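Local atomic coordinates of insect group II chitinase (Ostrinia furnacalis, PDB entry 5Y2A), a protein that hydrolyses the beta-1,4 glycosidic bonds of chitin through GH18 catalytic domains, of which this is the second. Residues F39-K44 with K50-W55; W12-P17 with N60-K65; F111-G116 with N157-L162. One frame throughout, in Å; residues are numbered along the deposited sequence.

Interaction 1 (F39-K44 with K50-W55); sequences FAVLDK and KSHDIW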
loop_
_atom_site.group_PDB
_atom_site.type_symbol
_atom_site.label_atom_id
_atom_site.label_comp_id
_atom_site.label_asym_id
_atom_site.label_seq_id
_atom_site.Cartn_x
_atom_site.Cartn_y
_atom_site.Cartn_z
ATOM N N PHE A 39 1.738 11.693 11.514
ATOM C CA PHE A 39 2.885 11.220 12.296
ATOM C C PHE A 39 4.136 12.000 11.902
ATOM O O PHE A 39 4.305 12.364 10.727
ATOM C CB PHE A 39 3.202 9.736 12.036
ATOM C CG PHE A 39 2.263 8.760 12.677
ATOM C CD1 PHE A 39 2.220 8.612 14.054
ATOM C CD2 PHE A 39 1.463 7.942 11.892
ATOM C CE1 PHE A 39 1.367 7.689 14.641
ATOM C CE2 PHE A 39 0.610 7.016 12.469
ATOM C CZ PHE A 39 0.563 6.892 13.847
ATOM N N ALA A 40 5.039 12.197 12.856
ATOM C CA ALA A 40 6.432 12.461 12.521
ATOM C C ALA A 40 7.163 11.127 12.391
ATOM O O ALA A 40 6.649 10.071 12.773
ATOM C CB ALA A 40 7.097 13.355 13.573
ATOM N N VAL A 41 8.377 11.168 11.836
ATOM C CA VAL A 41 9.139 9.955 11.572
ATOM C C VAL A 41 10.564 10.099 12.097
ATOM O O VAL A 41 11.024 11.187 12.437
ATOM C CB VAL A 41 9.133 9.584 10.073
ATOM C CG1 VAL A 41 7.718 9.227 9.645
ATOM C CG2 VAL A 41 9.660 10.727 9.229
ATOM N N LEU A 42 11.247 8.958 12.190
ATOM C CA LEU A 42 12.623 8.902 12.662
ATOM C C LEU A 42 13.564 8.951 11.465
ATOM O O LEU A 42 13.488 8.090 10.581
ATOM C CB LEU A 42 12.866 7.628 13.471
ATOM C CG LEU A 42 14.212 7.515 14.194
ATOM C CD1 LEU A 42 14.274 8.529 15.330
ATOM C CD2 LEU A 42 14.424 6.107 14.721
ATOM N N ASP A 43 14.440 9.953 11.426
ATOM C CA ASP A 43 15.432 10.007 10.358
ATOM C C ASP A 43 16.330 8.775 10.419
ATOM O O ASP A 43 16.896 8.454 11.470
ATOM C CB ASP A 43 16.283 11.269 10.459
ATOM C CG ASP A 43 17.193 11.444 9.253
ATOM O OD1 ASP A 43 16.669 11.709 8.150
ATOM O OD2 ASP A 43 18.419 11.266 9.393
ATOM N N LYS A 44 16.460 8.089 9.282
ATOM C CA LYS A 44 17.208 6.836 9.241
ATOM C C LYS A 44 18.668 7.045 9.613
ATOM O O LYS A 44 19.281 6.177 10.247
ATOM C CB LYS A 44 17.098 6.219 7.846
ATOM C CG LYS A 44 17.852 4.913 7.654
ATOM C CD LYS A 44 17.940 4.559 6.172
ATOM C CE LYS A 44 18.437 3.139 5.955
ATOM N NZ LYS A 44 18.748 2.893 4.516
ATOM N N LYS A 50 11.918 13.878 12.633
ATOM C CA LYS A 50 11.788 14.801 11.513
ATOM C C LYS A 50 10.360 14.749 10.995
ATOM O O LYS A 50 9.638 13.769 11.193
ATOM C CB LYS A 50 12.777 14.484 10.379
ATOM C CG LYS A 50 12.395 13.290 9.517
ATOM C CD LYS A 50 13.269 13.204 8.266
ATOM C CE LYS A 50 13.072 11.874 7.557
ATOM N NZ LYS A 50 14.078 11.638 6.484
ATOM N N SER A 51 9.951 15.840 10.353
ATOM C CA SER A 51 8.642 15.881 9.725
ATOM C C SER A 51 8.595 14.894 8.569
ATOM O O SER A 51 9.558 14.753 7.810
ATOM C CB SER A 51 8.339 17.293 9.226
ATOM O OG SER A 51 7.222 17.291 8.350
ATOM N N HIS A 52 7.469 14.201 8.441
ATOM C CA HIS A 52 7.268 13.290 7.325
ATOM C C HIS A 52 6.696 14.004 6.111
ATOM O O HIS A 52 6.691 13.435 5.015
ATOM C CB HIS A 52 6.337 12.140 7.751
ATOM C CG HIS A 52 6.113 11.108 6.686
ATOM N ND1 HIS A 52 4.958 11.047 5.937
ATOM C CD2 HIS A 52 6.906 10.107 6.235
ATOM C CE1 HIS A 52 5.045 10.048 5.075
ATOM N NE2 HIS A 52 6.218 9.463 5.235
ATOM N N ASP A 53 6.258 15.258 6.273
ATOM C CA ASP A 53 5.625 16.009 5.193
ATOM C C ASP A 53 5.913 17.489 5.457
ATOM O O ASP A 53 5.085 18.223 5.999
ATOM C CB ASP A 53 4.123 15.734 5.122
ATOM C CG ASP A 53 3.483 16.298 3.869
ATOM O OD1 ASP A 53 4.071 17.208 3.246
ATOM O OD2 ASP A 53 2.384 15.823 3.503
ATOM N N ILE A 54 7.106 17.926 5.042
ATOM C CA ILE A 54 7.515 19.312 5.278
ATOM C C ILE A 54 6.506 20.270 4.662
ATOM O O ILE A 54 6.149 21.298 5.256
ATOM C CB ILE A 54 8.934 19.549 4.726
ATOM C CG1 ILE A 54 9.972 18.766 5.524
ATOM C CG2 ILE A 54 9.270 21.037 4.719
ATOM C CD1 ILE A 54 10.172 19.296 6.922
ATOM N N TRP A 55 5.991 19.923 3.485
ATOM C CA TRP A 55 5.115 20.838 2.768
ATOM C C TRP A 55 3.830 21.106 3.550
ATOM O O TRP A 55 3.392 22.256 3.654
ATOM C CB TRP A 55 4.804 20.281 1.375
ATOM C CG TRP A 55 4.031 21.248 0.563
ATOM C CD1 TRP A 55 4.520 22.338 -0.098
ATOM C CD2 TRP A 55 2.619 21.256 0.359
ATOM N NE1 TRP A 55 3.500 23.011 -0.720
ATOM C CE2 TRP A 55 2.321 22.369 -0.451
ATOM C CE3 TRP A 55 1.576 20.425 0.776
ATOM C CZ2 TRP A 55 1.027 22.670 -0.852
ATOM C CZ3 TRP A 55 0.292 20.730 0.382
ATOM C CH2 TRP A 55 0.028 21.842 -0.428
HETATM O O HOH W 1 5.337 14.806 10.340
HETATM O O HOH W 2 14.525 8.478 7.033
#

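Interaction 2 (W12-P17 with N60-K65); sequences WAWYRP and NKFYEK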
loop_
_atom_site.group_PDB
_atom_site.type_symbol
_atom_site.label_atom_id
_atom_site.label_comp_id
_atom_site.label_asym_id
_atom_site.label_seq_id
_atom_site.Cartn_x
_atom_site.Cartn_y
_atom_site.Cartn_z
ATOM N N TRP A 12 -1.936 12.990 6.697
ATOM C CA TRP A 12 -2.212 12.518 5.338
ATOM C C TRP A 12 -3.698 12.535 4.958
ATOM O O TRP A 12 -4.021 12.298 3.788
ATOM C CB TRP A 12 -1.633 11.116 5.146
ATOM C CG TRP A 12 -2.274 10.032 5.960
ATOM C CD1 TRP A 12 -3.342 9.254 5.603
ATOM C CD2 TRP A 12 -1.885 9.602 7.272
ATOM N NE1 TRP A 12 -3.635 8.359 6.609
ATOM C CE2 TRP A 12 -2.758 8.554 7.646
ATOM C CE3 TRP A 12 -0.884 10.001 8.166
ATOM C CZ2 TRP A 12 -2.655 7.893 8.874
ATOM C CZ3 TRP A 12 -0.789 9.351 9.391
ATOM C CH2 TRP A 12 -1.666 8.305 9.731
ATOM N N ALA A 13 -4.609 12.835 5.887
ATOM C CA ALA A 13 -6.026 12.947 5.541
ATOM C C ALA A 13 -6.327 14.148 4.657
ATOM O O ALA A 13 -7.462 14.282 4.185
ATOM C CB ALA A 13 -6.887 13.009 6.804
ATOM N N TRP A 14 -5.377 15.071 4.513
ATOM C CA TRP A 14 -5.534 16.180 3.579
ATOM C C TRP A 14 -5.514 15.701 2.129
ATOM O O TRP A 14 -6.155 16.309 1.263
ATOM C CB TRP A 14 -4.426 17.203 3.839
ATOM C CG TRP A 14 -4.581 18.495 3.102
ATOM C CD1 TRP A 14 -5.250 19.608 3.527
ATOM C CD2 TRP A 14 -4.030 18.822 1.822
ATOM N NE1 TRP A 14 -5.160 20.601 2.583
ATOM C CE2 TRP A 14 -4.415 20.145 1.527
ATOM C CE3 TRP A 14 -3.255 18.122 0.893
ATOM C CZ2 TRP A 14 -4.054 20.780 0.339
ATOM C CZ3 TRP A 14 -2.895 18.754 -0.283
ATOM C CH2 TRP A 14 -3.294 20.069 -0.549
ATOM N N TYR A 15 -4.788 14.616 1.849
ATOM C CA TYR A 15 -4.605 14.104 0.487
ATOM C C TYR A 15 -5.740 13.147 0.121
ATOM O O TYR A 15 -5.537 11.986 -0.220
ATOM C CB TYR A 15 -3.251 13.412 0.359
ATOM C CG TYR A 15 -2.060 14.283 0.694
ATOM C CD1 TYR A 15 -1.636 15.271 -0.177
ATOM C CD2 TYR A 15 -1.332 14.087 1.860
ATOM C CE1 TYR A 15 -0.550 16.064 0.107
ATOM C CE2 TYR A 15 -0.230 14.878 2.154
ATOM C CZ TYR A 15 0.150 15.869 1.268
ATOM O OH TYR A 15 1.235 16.669 1.525
ATOM N N ARG A 16 -6.957 13.656 0.224
ATOM C CA ARG A 16 -8.157 12.849 0.095
ATOM C C ARG A 16 -9.181 13.602 -0.731
ATOM O O ARG A 16 -9.226 14.838 -0.678
ATOM C CB ARG A 16 -8.755 12.534 1.472
ATOM C CG ARG A 16 -8.993 11.077 1.724
ATOM C CD ARG A 16 -9.196 10.813 3.197
ATOM N NE ARG A 16 -8.066 10.083 3.750
ATOM C CZ ARG A 16 -7.981 9.687 5.011
ATOM N NH1 ARG A 16 -8.973 9.946 5.852
ATOM N NH2 ARG A 16 -6.908 9.030 5.430
ATOM N N PRO A 17 -10.046 12.893 -1.467
ATOM C CA PRO A 17 -11.050 13.595 -2.274
ATOM C C PRO A 17 -11.898 14.463 -1.358
ATOM O O PRO A 17 -12.094 14.147 -0.182
ATOM C CB PRO A 17 -11.869 12.458 -2.901
ATOM C CG PRO A 17 -10.934 11.279 -2.910
ATOM C CD PRO A 17 -10.058 11.435 -1.699
ATOM N N ASN A 60 2.995 24.755 5.117
ATOM C CA ASN A 60 1.609 25.170 5.257
ATOM C C ASN A 60 1.159 25.203 6.712
ATOM O O ASN A 60 -0.038 25.355 6.981
ATOM C CB ASN A 60 0.705 24.272 4.413
ATOM C CG ASN A 60 0.774 24.621 2.939
ATOM O OD1 ASN A 60 -0.001 25.438 2.450
ATOM N ND2 ASN A 60 1.735 24.037 2.234
ATOM N N LYS A 61 2.101 25.070 7.649
ATOM C CA LYS A 61 1.906 25.410 9.061
ATOM C C LYS A 61 0.912 24.489 9.766
ATOM O O LYS A 61 0.295 24.890 10.756
ATOM C CB LYS A 61 1.432 26.861 9.220
ATOM C CG LYS A 61 2.301 27.916 8.547
ATOM C CD LYS A 61 3.669 28.012 9.184
ATOM C CE LYS A 61 4.556 28.972 8.413
ATOM N NZ LYS A 61 5.180 28.317 7.234
ATOM N N PHE A 62 0.772 23.240 9.321
ATOM C CA PHE A 62 -0.229 22.376 9.947
ATOM C C PHE A 62 0.146 22.028 11.385
ATOM O O PHE A 62 -0.735 21.942 12.251
ATOM C CB PHE A 62 -0.442 21.116 9.108
ATOM C CG PHE A 62 -1.505 21.265 8.049
ATOM C CD1 PHE A 62 -1.796 22.509 7.508
ATOM C CD2 PHE A 62 -2.199 20.156 7.580
ATOM C CE1 PHE A 62 -2.767 22.649 6.526
ATOM C CE2 PHE A 62 -3.168 20.285 6.600
ATOM C CZ PHE A 62 -3.456 21.539 6.072
ATOM N N TYR A 63 1.439 21.835 11.663
ATOM C CA TYR A 63 1.895 21.648 13.040
ATOM C C TYR A 63 1.372 22.768 13.937
ATOM O O TYR A 63 0.710 22.520 14.948
ATOM C CB TYR A 63 3.424 21.620 13.113
ATOM C CG TYR A 63 4.157 20.328 12.776
ATOM C CD1 TYR A 63 3.506 19.098 12.709
ATOM C CD2 TYR A 63 5.537 20.353 12.560
ATOM C CE1 TYR A 63 4.224 17.921 12.409
ATOM C CE2 TYR A 63 6.251 19.203 12.272
ATOM C CZ TYR A 63 5.599 17.993 12.191
ATOM O OH TYR A 63 6.342 16.866 11.899
ATOM N N GLU A 64 1.666 24.020 13.565
ATOM C CA GLU A 64 1.296 25.161 14.402
ATOM C C GLU A 64 -0.210 25.345 14.464
ATOM O O GLU A 64 -0.747 25.768 15.496
ATOM C CB GLU A 64 1.935 26.443 13.864
ATOM C CG GLU A 64 3.436 26.485 13.948
ATOM C CD GLU A 64 3.997 27.744 13.314
ATOM O OE1 GLU A 64 3.202 28.665 13.023
ATOM O OE2 GLU A 64 5.227 27.809 13.117
ATOM N N LYS A 65 -0.906 25.062 13.363
ATOM C CA LYS A 65 -2.353 25.213 13.366
ATOM C C LYS A 65 -3.019 24.228 14.314
ATOM O O LYS A 65 -4.061 24.544 14.894
ATOM C CB LYS A 65 -2.903 25.083 11.948
ATOM C CG LYS A 65 -2.580 26.296 11.093
ATOM C CD LYS A 65 -3.156 26.202 9.698
ATOM C CE LYS A 65 -2.953 27.519 8.961
ATOM N NZ LYS A 65 -3.113 27.384 7.489
#

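Interaction 3 (F111-G116 with N157-L162); sequences FLEQYG and NRRGML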
loop_
_atom_site.group_PDB
_atom_site.type_symbol
_atom_site.label_atom_id
_atom_site.label_comp_id
_atom_site.label_asym_id
_atom_site.label_seq_id
_atom_site.Cartn_x
_atom_site.Cartn_y
_atom_site.Cartn_z
ATOM N N PHE A 111 12.650 20.142 19.084
ATOM C CA PHE A 111 11.702 19.981 17.982
ATOM C C PHE A 111 10.278 20.265 18.448
ATOM O O PHE A 111 9.536 21.017 17.807
ATOM C CB PHE A 111 11.817 18.566 17.406
ATOM C CG PHE A 111 11.125 18.382 16.078
ATOM C CD1 PHE A 111 9.772 18.078 16.019
ATOM C CD2 PHE A 111 11.833 18.492 14.891
ATOM C CE1 PHE A 111 9.133 17.901 14.798
ATOM C CE2 PHE A 111 11.201 18.312 13.665
ATOM C CZ PHE A 111 9.847 18.016 13.620
ATOM N N LEU A 112 9.891 19.681 19.581
ATOM C CA LEU A 112 8.533 19.852 20.085
ATOM C C LEU A 112 8.254 21.308 20.436
ATOM O O LEU A 112 7.217 21.865 20.056
ATOM C CB LEU A 112 8.329 18.945 21.299
ATOM C CG LEU A 112 8.481 17.462 20.964
ATOM C CD1 LEU A 112 8.657 16.638 22.231
ATOM C CD2 LEU A 112 7.286 16.979 20.158
ATOM N N GLU A 113 9.173 21.947 21.167
ATOM C CA GLU A 113 8.972 23.341 21.553
ATOM C C GLU A 113 8.953 24.260 20.344
ATOM O O GLU A 113 8.238 25.271 20.342
ATOM C CB GLU A 113 10.056 23.772 22.534
ATOM C CG GLU A 113 10.039 22.966 23.807
ATOM C CD GLU A 113 10.902 23.567 24.886
ATOM O OE1 GLU A 113 10.606 23.314 26.066
ATOM O OE2 GLU A 113 11.854 24.304 24.558
ATOM N N GLN A 114 9.728 23.922 19.313
ATOM C CA GLN A 114 9.760 24.712 18.086
ATOM C C GLN A 114 8.367 24.907 17.505
ATOM O O GLN A 114 8.046 25.984 16.992
ATOM C CB GLN A 114 10.677 24.031 17.063
ATOM C CG GLN A 114 10.729 24.689 15.690
ATOM C CD GLN A 114 11.390 26.054 15.705
ATOM O OE1 GLN A 114 12.262 26.325 16.531
ATOM N NE2 GLN A 114 10.981 26.920 14.782
ATOM N N TYR A 115 7.529 23.873 17.559
ATOM C CA TYR A 115 6.205 23.928 16.957
ATOM C C TYR A 115 5.078 24.058 17.971
ATOM O O TYR A 115 3.907 24.056 17.574
ATOM C CB TYR A 115 5.993 22.692 16.081
ATOM C CG TYR A 115 7.012 22.620 14.977
ATOM C CD1 TYR A 115 7.014 23.552 13.949
ATOM C CD2 TYR A 115 8.002 21.651 14.987
ATOM C CE1 TYR A 115 7.962 23.501 12.941
ATOM C CE2 TYR A 115 8.953 21.593 13.992
ATOM C CZ TYR A 115 8.929 22.521 12.973
ATOM O OH TYR A 115 9.876 22.460 11.981
ATOM N N GLY A 116 5.391 24.189 19.258
ATOM C CA GLY A 116 4.368 24.379 20.267
ATOM C C GLY A 116 3.729 23.114 20.791
ATOM O O GLY A 116 2.629 23.181 21.354
ATOM N N ASN A 157 10.067 16.166 32.226
ATOM C CA ASN A 157 9.595 16.713 33.500
ATOM C C ASN A 157 10.191 18.085 33.787
ATOM O O ASN A 157 9.515 18.944 34.362
ATOM C CB ASN A 157 9.945 15.756 34.639
ATOM C CG ASN A 157 8.984 14.594 34.742
ATOM O OD1 ASN A 157 7.926 14.586 34.107
ATOM N ND2 ASN A 157 9.351 13.596 35.538
ATOM N N ARG A 158 11.442 18.319 33.382
ATOM C CA ARG A 158 12.040 19.648 33.495
ATOM C C ARG A 158 11.307 20.673 32.647
ATOM O O ARG A 158 11.389 21.875 32.935
ATOM C CB ARG A 158 13.500 19.604 33.068
ATOM C CG ARG A 158 14.310 18.518 33.733
ATOM C CD ARG A 158 15.791 18.732 33.498
ATOM N NE ARG A 158 16.438 17.451 33.247
ATOM C CZ ARG A 158 17.165 16.784 34.135
ATOM N NH1 ARG A 158 17.362 17.284 35.346
ATOM N NH2 ARG A 158 17.695 15.613 33.805
ATOM N N ARG A 159 10.584 20.225 31.624
ATOM C CA ARG A 159 9.919 21.095 30.669
ATOM C C ARG A 159 8.408 21.094 30.802
ATOM O O ARG A 159 7.744 21.853 30.091
ATOM C CB ARG A 159 10.286 20.671 29.235
ATOM C CG ARG A 159 11.739 20.880 28.853
ATOM C CD ARG A 159 11.887 22.354 28.570
ATOM N NE ARG A 159 13.240 22.823 28.312
ATOM C CZ ARG A 159 13.518 24.081 27.987
ATOM N NH1 ARG A 159 12.534 24.963 27.856
ATOM N NH2 ARG A 159 14.770 24.456 27.768
ATOM N N GLY A 160 7.853 20.296 31.710
ATOM C CA GLY A 160 6.412 20.208 31.841
ATOM C C GLY A 160 5.729 19.579 30.647
ATOM O O GLY A 160 4.577 19.911 30.350
ATOM N N MET A 161 6.411 18.690 29.939
ATOM C CA MET A 161 5.834 18.067 28.760
ATOM C C MET A 161 5.309 16.672 29.068
ATOM O O MET A 161 5.703 16.027 30.043
ATOM C CB MET A 161 6.842 18.024 27.609
ATOM C CG MET A 161 7.166 19.413 27.074
ATOM S SD MET A 161 8.141 19.428 25.558
ATOM C CE MET A 161 9.532 18.446 26.055
ATOM N N LEU A 162 4.407 16.214 28.207
ATOM C CA LEU A 162 3.726 14.942 28.371
ATOM C C LEU A 162 4.398 13.880 27.515
ATOM O O LEU A 162 4.937 14.168 26.445
ATOM C CB LEU A 162 2.248 15.067 27.981
ATOM C CG LEU A 162 1.434 16.070 28.797
ATOM C CD1 LEU A 162 0.039 16.248 28.209
ATOM C CD2 LEU A 162 1.351 15.589 30.241
#

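Interaction 1 (F39-K44 with K50-W55)
The beta hairpin formed by strands 34-42 and 49-51 is held by Val-41 and Lys-50, an antiparallel hydrogen-bonded pair. Val-41 N donates to Lys-50 O at 3.0 Å, and Lys-50 N returns a bond to Val-41 O at 2.8 Å. Both side chains rise on the same face. Lys-50 CG sits between its own backbone N and carbonyl carbon (chi1 76°), and beyond it the chain runs extended: the methylenes pass Val-41 CG2, with Lys-50 CG 3.8 Å from that methyl, and carry the ammonium on to Asp-43. There Lys-50 NZ meets Asp-43 OD1 at 3.1 Å in a salt bridge that uses the anti lone pair of the oxygen, while Asp-43 OD2 accepts from the backbone N of Glu-46 in the turn. One carboxylate thus ties the turn to the neighbouring strand, and a long, flexible lysine suits the span. A water joins Lys-50 NZ to Lys-44 N.

Strand 34-42 belongs to the parallel barrel of this GH18 TIM-barrel domain, and the short strand 49-51 folds back against its end. Branched Val-41, well suited to a strand, also offers CG1 obliquely to the His-52 ring, 3.6 Å from His-52 CD2. One residue past Ser-51, a water joins the two chain segments, donating to Phe-39 O and accepting from His-52 N. Ser-51 itself starts an ST turn, its OG accepting from Asp-53 N at 3.1 Å and also bonded to Asp-57; Asp-53 is the N-cap of helix 54-59, its OD1 accepting from Leu-56 N.

Interaction 2 (W12-P17 with N60-K65)
Trp-14 and Phe-62 meet as an offset edge-to-face aromatic pair, the edge of the phenyl ring turned toward the face of the indole's five-membered ring. The centroids lie 5.4 Å apart and the planes stand at 77°, so the phenyl rim is turned toward the indole, offset rather than aimed at its centre. This pair joins the loop that follows strand 4-10 of the TIM barrel to helix 62-67 on the barrel's outside. Trp-14 closes a short 3-10 segment; its CG stands anti to the backbone N (chi1 -171°), which carries the indole out toward the helix. Phe-62, in the first turn after the N-cap position at Lys-61, points back toward the loop.

The dense side of the contact belongs to Phe-62: this apolar ring is buried, with Leu-56, Tyr-37 and Pro-24 also touching it, a setting that suits a phenyl without a polar end. Across the pair, the phenyl CE2 of Phe-62 approaches Trp-14 CD1 at 3.8 Å. Beyond the two rings the contact is sparse. The backbones stay well apart, the nearest CA atoms, of Trp-14 and Phe-62, being 10.3 Å from each other, and no hydrogen bond links the two segments. Trp-14, though partly exposed, spreads its broad ring among several other neighbours: Lys-21 makes a cation-pi contact with it, Trp-55 of the second subunit packs against it, and Leu-56 of helix 54-59 touches it as well as Phe-62. The phenyl CZ of Phe-62 comes to 3.7 Å from Trp-14 CD1 and 4.0 Å from Trp-14 NE1.

Interaction 3 (F111-G116 with N157-L162)
Two helix ends lie side by side with their backbones well apart, Glu-113 CA standing 9.4 Å from Arg-159 CA and Leu-112 CA 9.3 Å from Met-161 CA, so the contact rests on side chains. Glu-113, extended beyond CG, reaches across to Arg-159, whose chain bends at chi2 (-78°) and crosses it at about a right angle. The salt bridge runs from Glu-113 OE1 to Arg-159 NH1 at 3.1 Å, yet the carboxylate and guanidinium planes are 81° apart. Glu-113 OE2 sits over one face of the guanidinium, offset toward its rim, consistent with an attraction of charges rather than a paired, in-plane arrangement; no hydrogen bond is formed. Arg-159 CD also lies close to Glu-113 OE1, at 3.0 Å, so the packing there is tight.

Helices 98-115 and 141-159 are neighbours on the outside of the TIM barrel, and each ends in a Schellman motif whose positive-phi residue, Gly-116 or Gly-160, is of the type that most readily adopts such a conformation. Just beyond Gly-160 the chain heads into strand 162-167, and Met-161 points back toward helix 98-115. Its sulfur SD lies 4.3 Å from Leu-112 CB and 4.4 Å from Glu-113 CG. A long, unbranched methionine suits this span, and its buried side chain also touches Val-109 and Phe-156; buried Leu-112 packs on Phe-156 too and on Leu-78 of strand 75-81.

In the fold
From the N terminus, the loop 12-17 after strand 4-10 comes first, and interaction 2 closes a long excursion when helix 62-67 returns to it. Interaction 1 lies wholly within that excursion, closing the short hairpin turn between 39-44 and 50-55. The two touch: Phe-39 packs on Trp-12, and Trp-55 O probably accepts a hydrogen bond from Asn-60 ND2. Interaction 3 follows in series, closing the passage from helix 98-115 through strand 119-123 to the end of helix 141-159. Tyr-63 packs on Tyr-115 and Phe-111, and Phe-111 also reaches Ser-51 and Lys-50, so aromatic packing joins the hairpin and helix 62-67 to helix 98-115.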